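Nickel ABC transporter (Nickel-binding protein) (Bacillus halodurans, PDB 3T66) probably binds nickel or a peptide-like solute outside the membrane and delivers it to an ABC importer. Local coordinates at residues A[191-196]-A[479-484]; A[110-115]-A[131-136]; A[401-406]-A[421-426]. All coordinates share one frame; numbering follows the deposited sequence.

Interaction 1: A[191-196]-A[479-484]; sequences VTFSFN and YMITNQ
The F193 ring is met at two of its edges, close to its plane: CG1 of I481 lies 3.9 Å from CD2, and on the other flank CE1 of F195, two residues along the same strand, comes within 3.8 Å of F193 CD1. The ring of F17 also meets F193, their planes at about 45°, and I35 and R38 of helix 35-38 touch it as well. This is the periplasmic binding-protein fold. Strand 190-195 runs parallel to strand 14-19 and antiparallel to strand 172-177, and the 479-484 tail, far along the chain, comes back to the side of this sheet where V191 and F193 point. Relatives such as OppA likewise build one lobe from the beginning, a middle portion and the end of the chain. I481 is the tail's main foot. Its two branches part at CB: CG1 slides past the ring of F193, whereas CG2, anti to the backbone N, meets CG2 of V191 tip to tip at 4.1 Å. Side chains alone make the junction, since even the nearest backbones, at V191 and I481, have CA atoms 8.5 Å apart. M480 adds packing from the tail side against F17, F19 and R38. Just beyond I481 the tail folds into an ST turn, in which the backbone N of Q484 donates to T482 OG1 at 3.2 Å with an N-H...O angle of 155°.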
loop_
_atom_site.group_PDB
_atom_site.type_symbol
_atom_site.label_atom_id
_atom_site.label_comp_id
_atom_site.label_asym_id
_atom_site.label_seq_id
_atom_site.Cartn_x
_atom_site.Cartn_y
_atom_site.Cartn_z
ATOM N N VAL A 191 -19.287 17.255 8.140
ATOM C CA VAL A 191 -19.167 15.813 7.799
ATOM C C VAL A 191 -19.350 14.957 9.024
ATOM O O VAL A 191 -18.728 15.214 10.076
ATOM C CB VAL A 191 -17.751 15.405 7.298
ATOM C CG1 VAL A 191 -17.660 13.911 7.042
ATOM C CG2 VAL A 191 -17.361 16.169 6.083
ATOM N N THR A 192 -20.182 13.924 8.863
ATOM C CA THR A 192 -20.206 12.801 9.782
ATOM C C THR A 192 -19.354 11.683 9.225
ATOM O O THR A 192 -19.578 11.198 8.108
ATOM C CB THR A 192 -21.631 12.312 10.039
ATOM O OG1 THR A 192 -22.448 13.422 10.444
ATOM C CG2 THR A 192 -21.656 11.270 11.138
ATOM N N PHE A 193 -18.372 11.290 10.028
ATOM C CA PHE A 193 -17.437 10.207 9.707
ATOM C C PHE A 193 -17.692 9.112 10.703
ATOM O O PHE A 193 -17.355 9.270 11.869
ATOM C CB PHE A 193 -15.975 10.698 9.878
ATOM C CG PHE A 193 -14.932 9.764 9.323
ATOM C CD1 PHE A 193 -14.634 8.565 9.954
ATOM C CD2 PHE A 193 -14.211 10.113 8.202
ATOM C CE1 PHE A 193 -13.641 7.707 9.441
ATOM C CE2 PHE A 193 -13.221 9.271 7.680
ATOM C CZ PHE A 193 -12.943 8.067 8.301
ATOM N N SER A 194 -18.259 8.009 10.260
ATOM C CA SER A 194 -18.643 6.984 11.208
ATOM C C SER A 194 -18.194 5.623 10.725
ATOM O O SER A 194 -17.902 5.448 9.526
ATOM C CB SER A 194 -20.156 6.977 11.362
ATOM O OG SER A 194 -20.694 6.661 10.117
ATOM N N PHE A 195 -18.180 4.660 11.652
ATOM C CA PHE A 195 -17.605 3.333 11.412
ATOM C C PHE A 195 -18.579 2.196 11.579
ATOM O O PHE A 195 -19.365 2.161 12.525
ATOM C CB PHE A 195 -16.507 3.031 12.409
ATOM C CG PHE A 195 -15.945 4.224 13.086
ATOM C CD1 PHE A 195 -15.312 5.217 12.369
ATOM C CD2 PHE A 195 -15.984 4.319 14.456
ATOM C CE1 PHE A 195 -14.762 6.286 13.009
ATOM C CE2 PHE A 195 -15.419 5.387 15.108
ATOM C CZ PHE A 195 -14.808 6.372 14.390
ATOM N N ASN A 196 -18.471 1.226 10.696
ATOM C CA ASN A 196 -19.171 -0.009 10.857
ATOM C C ASN A 196 -18.413 -1.166 10.241
ATOM O O ASN A 196 -18.232 -1.214 9.016
ATOM C CB ASN A 196 -20.538 0.083 10.221
ATOM C CG ASN A 196 -21.380 -1.122 10.530
ATOM O OD1 ASN A 196 -22.166 -1.105 11.467
ATOM N ND2 ASN A 196 -21.185 -2.201 9.769
ATOM N N TYR A 479 -6.191 9.180 1.989
ATOM C CA TYR A 479 -6.946 10.381 1.774
ATOM C C TYR A 479 -8.350 10.071 1.365
ATOM O O TYR A 479 -8.588 9.354 0.400
ATOM C CB TYR A 479 -6.250 11.260 0.754
ATOM C CG TYR A 479 -4.816 11.379 1.065
ATOM C CD1 TYR A 479 -4.401 11.999 2.212
ATOM C CD2 TYR A 479 -3.866 10.821 0.253
ATOM C CE1 TYR A 479 -3.061 12.096 2.526
ATOM C CE2 TYR A 479 -2.517 10.911 0.572
ATOM C CZ TYR A 479 -2.142 11.551 1.708
ATOM O OH TYR A 479 -0.826 11.635 2.046
ATOM N N MET A 480 -9.286 10.611 2.136
ATOM C CA MET A 480 -10.686 10.362 1.911
ATOM C C MET A 480 -11.431 11.639 2.114
ATOM O O MET A 480 -11.920 12.197 1.148
ATOM C CB MET A 480 -11.147 9.278 2.838
ATOM C CG MET A 480 -10.129 8.161 2.855
ATOM S SD MET A 480 -10.836 6.717 3.548
ATOM C CE MET A 480 -9.430 5.581 3.524
ATOM N N ILE A 481 -11.496 12.168 3.326
ATOM C CA ILE A 481 -12.264 13.397 3.466
ATOM C C ILE A 481 -11.277 14.527 3.216
ATOM O O ILE A 481 -10.187 14.486 3.772
ATOM C CB ILE A 481 -13.008 13.504 4.856
ATOM C CG1 ILE A 481 -14.055 12.391 5.074
ATOM C CG2 ILE A 481 -13.669 14.866 5.015
ATOM C CD1 ILE A 481 -15.025 12.202 3.941
ATOM N N THR A 482 -11.635 15.484 2.348
ATOM C CA THR A 482 -10.726 16.566 1.862
ATOM C C THR A 482 -11.510 17.795 1.435
ATOM O O THR A 482 -12.683 17.702 1.123
ATOM C CB THR A 482 -9.898 16.151 0.600
ATOM O OG1 THR A 482 -10.704 16.230 -0.583
ATOM C CG2 THR A 482 -9.390 14.749 0.700
ATOM N N ASN A 483 -10.857 18.941 1.338
ATOM C CA ASN A 483 -11.526 20.185 0.927
ATOM C C ASN A 483 -12.217 20.117 -0.431
ATOM O O ASN A 483 -13.062 20.912 -0.746
ATOM C CB ASN A 483 -10.550 21.364 0.962
ATOM C CG ASN A 483 -9.326 21.159 0.060
ATOM O OD1 ASN A 483 -9.070 20.066 -0.467
ATOM N ND2 ASN A 483 -8.558 22.232 -0.124
ATOM N N GLN A 484 -11.876 19.151 -1.249
ATOM C CA GLN A 484 -12.382 19.193 -2.584
ATOM C C GLN A 484 -13.815 18.713 -2.628
ATOM O O GLN A 484 -14.577 19.234 -3.394
ATOM C CB GLN A 484 -11.435 18.450 -3.547
ATOM C CG GLN A 484 -10.181 19.287 -3.947
ATOM C CD GLN A 484 -10.535 20.728 -4.407
ATOM O OE1 GLN A 484 -11.359 20.929 -5.324
ATOM N NE2 GLN A 484 -9.919 21.731 -3.769
#

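Interaction 2: A[110-115]-A[131-136]; sequences LKIDEI and PEFISE
Apolar contacts come first: CD1 of I112 approaches the F133 ring obliquely, 3.7 Å from CE1, and the two side chains cross at about a right angle. I112 opens strand 112-118, an outer strand of a four-stranded antiparallel sheet, where D113 and E114 both face T125 in a classic beta bulge. The segment 131-136 follows the neighbouring strand 121-126 and folds back beside the end of helix 104-110. F133 reaches across because its CG stands anti to the backbone N (chi1 167°), and its ring also touches I124, T126 and W71, so it is packed between the sheet and the returning chain. Beside this pair the L110 CD2 methyl rests against the aliphatic base of E136, at CB; L100 of helix 89-100 touches L110 too.

A weakly polar contact joins the two sites. The carbonyl O of L110 lies near the plane of the F133 ring, at its edge, 3.4 Å from CD1, where the ring hydrogens carry a slight positive charge.

The E136 carboxylate, on a chain bent at chi2, forms a salt bridge with R391, while its CB and CG lie beside L110. Within 131-136, the backbone N of E136 donates to F133 O at 3.0 Å, and S135 OG donates to the carbonyl O of E132 at 3.3 Å.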
loop_
_atom_site.group_PDB
_atom_site.type_symbol
_atom_site.label_atom_id
_atom_site.label_comp_id
_atom_site.label_asym_id
_atom_site.label_seq_id
_atom_site.Cartn_x
_atom_site.Cartn_y
_atom_site.Cartn_z
ATOM N N LEU A 110 11.546 6.428 12.222
ATOM C CA LEU A 110 11.973 7.708 11.743
ATOM C C LEU A 110 13.456 7.851 11.883
ATOM O O LEU A 110 14.060 8.548 11.087
ATOM C CB LEU A 110 11.217 8.806 12.434
ATOM C CG LEU A 110 9.736 8.912 12.078
ATOM C CD1 LEU A 110 9.213 10.266 12.580
ATOM C CD2 LEU A 110 9.421 8.722 10.563
ATOM N N LYS A 111 14.038 7.146 12.853
ATOM C CA LYS A 111 15.479 7.216 13.160
ATOM C C LYS A 111 16.007 8.634 13.438
ATOM O O LYS A 111 17.092 9.017 13.034
ATOM C CB LYS A 111 16.342 6.451 12.124
ATOM N N ILE A 112 15.317 9.411 14.228
ATOM C CA ILE A 112 15.784 10.752 14.446
ATOM C C ILE A 112 16.695 10.977 15.631
ATOM O O ILE A 112 16.291 10.821 16.745
ATOM C CB ILE A 112 14.588 11.618 14.683
ATOM C CG1 ILE A 112 13.552 11.341 13.618
ATOM C CG2 ILE A 112 14.981 13.026 14.694
ATOM C CD1 ILE A 112 13.047 12.519 12.978
ATOM N N ASP A 113 17.947 11.299 15.396
ATOM C CA ASP A 113 18.811 11.734 16.466
ATOM C C ASP A 113 18.525 13.071 17.105
ATOM O O ASP A 113 18.506 13.192 18.293
ATOM C CB ASP A 113 20.244 11.747 15.999
ATOM C CG ASP A 113 21.192 11.419 17.086
ATOM O OD1 ASP A 113 21.356 12.229 17.992
ATOM O OD2 ASP A 113 21.786 10.341 17.042
ATOM N N GLU A 114 18.262 14.080 16.303
ATOM C CA GLU A 114 18.123 15.416 16.822
ATOM C C GLU A 114 17.247 16.224 15.937
ATOM O O GLU A 114 17.076 15.913 14.799
ATOM C CB GLU A 114 19.474 16.089 16.903
ATOM N N ILE A 115 16.682 17.280 16.470
ATOM C CA ILE A 115 15.877 18.148 15.608
ATOM C C ILE A 115 16.089 19.561 16.087
ATOM O O ILE A 115 15.579 19.898 17.121
ATOM C CB ILE A 115 14.366 17.879 15.720
ATOM C CG1 ILE A 115 14.043 16.405 15.559
ATOM C CG2 ILE A 115 13.609 18.647 14.651
ATOM C CD1 ILE A 115 12.545 16.121 15.448
ATOM N N PRO A 131 18.543 7.344 3.665
ATOM C CA PRO A 131 18.178 7.900 2.384
ATOM C C PRO A 131 16.704 7.939 2.247
ATOM O O PRO A 131 16.178 8.817 1.573
ATOM C CB PRO A 131 18.707 6.891 1.399
ATOM C CG PRO A 131 19.872 6.327 2.060
ATOM C CD PRO A 131 19.528 6.260 3.534
ATOM N N GLU A 132 16.006 7.011 2.879
ATOM C CA GLU A 132 14.587 6.992 2.652
ATOM C C GLU A 132 13.855 7.711 3.745
ATOM O O GLU A 132 12.660 7.518 3.913
ATOM C CB GLU A 132 14.068 5.581 2.389
ATOM C CG GLU A 132 14.689 4.453 3.193
ATOM C CD GLU A 132 16.048 3.908 2.662
ATOM O OE1 GLU A 132 16.073 2.790 2.057
ATOM O OE2 GLU A 132 17.079 4.577 2.896
ATOM N N PHE A 133 14.569 8.589 4.460
ATOM C CA PHE A 133 13.989 9.321 5.598
ATOM C C PHE A 133 12.703 10.108 5.235
ATOM O O PHE A 133 11.705 9.936 5.903
ATOM C CB PHE A 133 15.042 10.197 6.347
ATOM C CG PHE A 133 14.437 11.191 7.323
ATOM C CD1 PHE A 133 13.938 10.777 8.539
ATOM C CD2 PHE A 133 14.324 12.519 6.999
ATOM C CE1 PHE A 133 13.316 11.678 9.432
ATOM C CE2 PHE A 133 13.702 13.433 7.896
ATOM C CZ PHE A 133 13.203 13.011 9.104
ATOM N N ILE A 134 12.709 10.948 4.191
ATOM C CA ILE A 134 11.542 11.790 3.886
ATOM C C ILE A 134 10.285 10.988 3.701
ATOM O O ILE A 134 9.256 11.319 4.282
ATOM C CB ILE A 134 11.755 12.741 2.681
ATOM C CG1 ILE A 134 12.742 13.847 3.061
ATOM C CG2 ILE A 134 10.458 13.453 2.292
ATOM C CD1 ILE A 134 12.537 14.445 4.441
ATOM N N SER A 135 10.367 9.902 2.938
ATOM C CA SER A 135 9.174 9.131 2.649
ATOM C C SER A 135 8.460 8.634 3.921
ATOM O O SER A 135 7.242 8.327 3.882
ATOM C CB SER A 135 9.466 8.014 1.647
ATOM O OG SER A 135 9.894 6.829 2.290
ATOM N N GLU A 136 9.198 8.594 5.042
ATOM C CA GLU A 136 8.616 8.190 6.308
ATOM C C GLU A 136 7.681 9.232 6.828
ATOM O O GLU A 136 6.787 8.896 7.611
ATOM C CB GLU A 136 9.646 7.949 7.393
ATOM C CG GLU A 136 10.542 6.724 7.176
ATOM C CD GLU A 136 9.842 5.376 7.292
ATOM O OE1 GLU A 136 8.671 5.282 7.799
ATOM O OE2 GLU A 136 10.505 4.399 6.876
#

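Interaction 3: A[401-406]-A[421-426]; sequences TYHPTG and IIDELN
H403 carries CG anti to its backbone nitrogen (chi1 -176°), which swings the imidazole toward the helix 416-426, and D423 turns its CG beside its own N, bringing the carboxylate to the ring's edge. OD1 of D423 then lies 3.5 Å from H403 CD2 and equally 3.5 Å from H403 NE2, near the ring plane, with ring and carboxylate planes 42° apart. The negative carboxylate oxygen beside this edge probably gives the pair some electrostatic attraction. The far edge of the imidazole is held by its own chain: T405 N donates to H403 ND1 at 2.7 Å, almost straight (164°) and nearly in the ring plane. P404 CD sits over one face of the ring, toward its rim. These residues form a type I beta turn from H403 to G406, the exit of helix 395-402, closed by G406 N donating to H403 O; the carbonyl also accepts from N409. An alanine here takes away both ring edges, and would probably leave T405 N without its acceptor and the turn less firmly set beside D423. The packing of I422 against the end of helix 395-402 and the residue after it is apolar. I422 sends CD1 to CB of Y402 at 3.6 Å, and its CG2 lies 4.4 Å from CB of H403. The end of Y402 leads away from I422; its side chain touches I445 of helix 431-447, and its OH is hydrogen-bonded to the hydroxyl of Y397.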
loop_
_atom_site.group_PDB
_atom_site.type_symbol
_atom_site.label_atom_id
_atom_site.label_comp_id
_atom_site.label_asym_id
_atom_site.label_seq_id
_atom_site.Cartn_x
_atom_site.Cartn_y
_atom_site.Cartn_z
ATOM N N THR A 401 13.238 -8.078 0.201
ATOM C CA THR A 401 12.848 -9.320 -0.472
ATOM C C THR A 401 13.928 -9.934 -1.392
ATOM O O THR A 401 13.866 -11.128 -1.779
ATOM C CB THR A 401 11.529 -9.078 -1.209
ATOM O OG1 THR A 401 10.622 -8.418 -0.302
ATOM C CG2 THR A 401 10.929 -10.359 -1.674
ATOM N N TYR A 402 14.936 -9.126 -1.719
ATOM C CA TYR A 402 15.862 -9.477 -2.772
ATOM C C TYR A 402 17.308 -9.439 -2.355
ATOM O O TYR A 402 18.109 -10.186 -2.877
ATOM C CB TYR A 402 15.639 -8.548 -3.949
ATOM C CG TYR A 402 14.293 -8.747 -4.564
ATOM C CD1 TYR A 402 14.018 -9.912 -5.295
ATOM C CD2 TYR A 402 13.288 -7.794 -4.409
ATOM C CE1 TYR A 402 12.782 -10.126 -5.871
ATOM C CE2 TYR A 402 12.041 -7.986 -4.973
ATOM C CZ TYR A 402 11.791 -9.163 -5.712
ATOM O OH TYR A 402 10.561 -9.390 -6.290
ATOM N N HIS A 403 17.663 -8.562 -1.428
ATOM C CA HIS A 403 19.054 -8.507 -1.031
ATOM C C HIS A 403 19.409 -9.736 -0.194
ATOM O O HIS A 403 18.613 -10.149 0.633
ATOM C CB HIS A 403 19.357 -7.236 -0.283
ATOM C CG HIS A 403 20.796 -7.095 0.060
ATOM N ND1 HIS A 403 21.417 -7.902 0.991
ATOM C CD2 HIS A 403 21.749 -6.267 -0.418
ATOM C CE1 HIS A 403 22.692 -7.572 1.077
ATOM N NE2 HIS A 403 22.916 -6.573 0.243
ATOM N N PRO A 404 20.595 -10.345 -0.433
ATOM C CA PRO A 404 21.093 -11.478 0.381
ATOM C C PRO A 404 20.781 -11.345 1.879
ATOM O O PRO A 404 20.345 -12.297 2.490
ATOM C CB PRO A 404 22.620 -11.430 0.161
ATOM C CG PRO A 404 22.831 -10.643 -1.147
ATOM C CD PRO A 404 21.486 -10.079 -1.584
ATOM N N THR A 405 20.983 -10.156 2.441
ATOM C CA THR A 405 20.781 -9.880 3.859
ATOM C C THR A 405 19.300 -9.646 4.210
ATOM O O THR A 405 18.940 -9.506 5.371
ATOM C CB THR A 405 21.614 -8.623 4.268
ATOM N N GLY A 406 18.461 -9.578 3.212
ATOM C CA GLY A 406 17.130 -9.102 3.440
ATOM C C GLY A 406 16.283 -9.854 4.420
ATOM O O GLY A 406 16.195 -11.047 4.396
ATOM N N ILE A 421 22.446 -3.302 -7.730
ATOM C CA ILE A 421 21.578 -2.164 -7.858
ATOM C C ILE A 421 21.095 -1.779 -6.488
ATOM O O ILE A 421 21.189 -0.616 -6.090
ATOM C CB ILE A 421 20.426 -2.471 -8.796
ATOM C CG1 ILE A 421 20.973 -2.953 -10.139
ATOM C CG2 ILE A 421 19.613 -1.226 -9.003
ATOM C CD1 ILE A 421 19.931 -3.497 -11.088
ATOM N N ILE A 422 20.622 -2.769 -5.747
ATOM C CA ILE A 422 20.023 -2.488 -4.437
ATOM C C ILE A 422 21.047 -1.785 -3.573
ATOM O O ILE A 422 20.734 -0.789 -2.947
ATOM C CB ILE A 422 19.370 -3.729 -3.760
ATOM C CG1 ILE A 422 18.195 -4.208 -4.624
ATOM C CG2 ILE A 422 18.937 -3.397 -2.317
ATOM C CD1 ILE A 422 17.820 -5.680 -4.460
ATOM N N ASP A 423 22.276 -2.268 -3.617
ATOM C CA ASP A 423 23.388 -1.532 -3.038
ATOM C C ASP A 423 23.491 -0.031 -3.432
ATOM O O ASP A 423 23.519 0.827 -2.531
ATOM C CB ASP A 423 24.703 -2.264 -3.316
ATOM C CG ASP A 423 24.837 -3.551 -2.523
ATOM O OD1 ASP A 423 23.906 -3.828 -1.733
ATOM O OD2 ASP A 423 25.858 -4.279 -2.675
ATOM N N GLU A 424 23.558 0.315 -4.721
ATOM C CA GLU A 424 23.660 1.754 -5.036
ATOM C C GLU A 424 22.432 2.397 -4.457
ATOM O O GLU A 424 22.543 3.418 -3.768
ATOM C CB GLU A 424 23.805 2.107 -6.540
ATOM N N LEU A 425 21.278 1.748 -4.696
ATOM C CA LEU A 425 19.982 2.294 -4.280
ATOM C C LEU A 425 19.981 2.637 -2.815
ATOM O O LEU A 425 19.502 3.698 -2.494
ATOM C CB LEU A 425 18.796 1.402 -4.635
ATOM C CG LEU A 425 17.419 1.962 -4.219
ATOM C CD1 LEU A 425 17.054 3.200 -4.959
ATOM C CD2 LEU A 425 16.278 0.963 -4.346
ATOM N N ASN A 426 20.522 1.772 -1.946
ATOM C CA ASN A 426 20.563 2.046 -0.494
ATOM C C ASN A 426 21.579 3.155 -0.124
ATOM O O ASN A 426 21.568 3.684 0.968
ATOM C CB ASN A 426 20.844 0.786 0.357
ATOM C CG ASN A 426 19.882 -0.408 0.080
ATOM O OD1 ASN A 426 18.732 -0.252 -0.372
ATOM N ND2 ASN A 426 20.368 -1.626 0.385
#

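Interaction 1 is wholly buried, an all-hydrocarbon junction between a sheet strand and the chain's C-terminal tail. Interactions 2 and 3 are partly buried and mix methyl packing with polar edges: a carbonyl at a phenyl edge in one, a carboxylate at an imidazole edge in the other. Their elements differ too, with a helix end, an outer strand and a returning loop in interaction 2 and a helix end with its following turn against a second helix in interaction 3. These two are neighbours, touching where P131 CG packs 3.3 Å from N426 O. Interaction 1 stands apart, its centre about 39 Å from that of interaction 3, on the opposite side of the chain's centre.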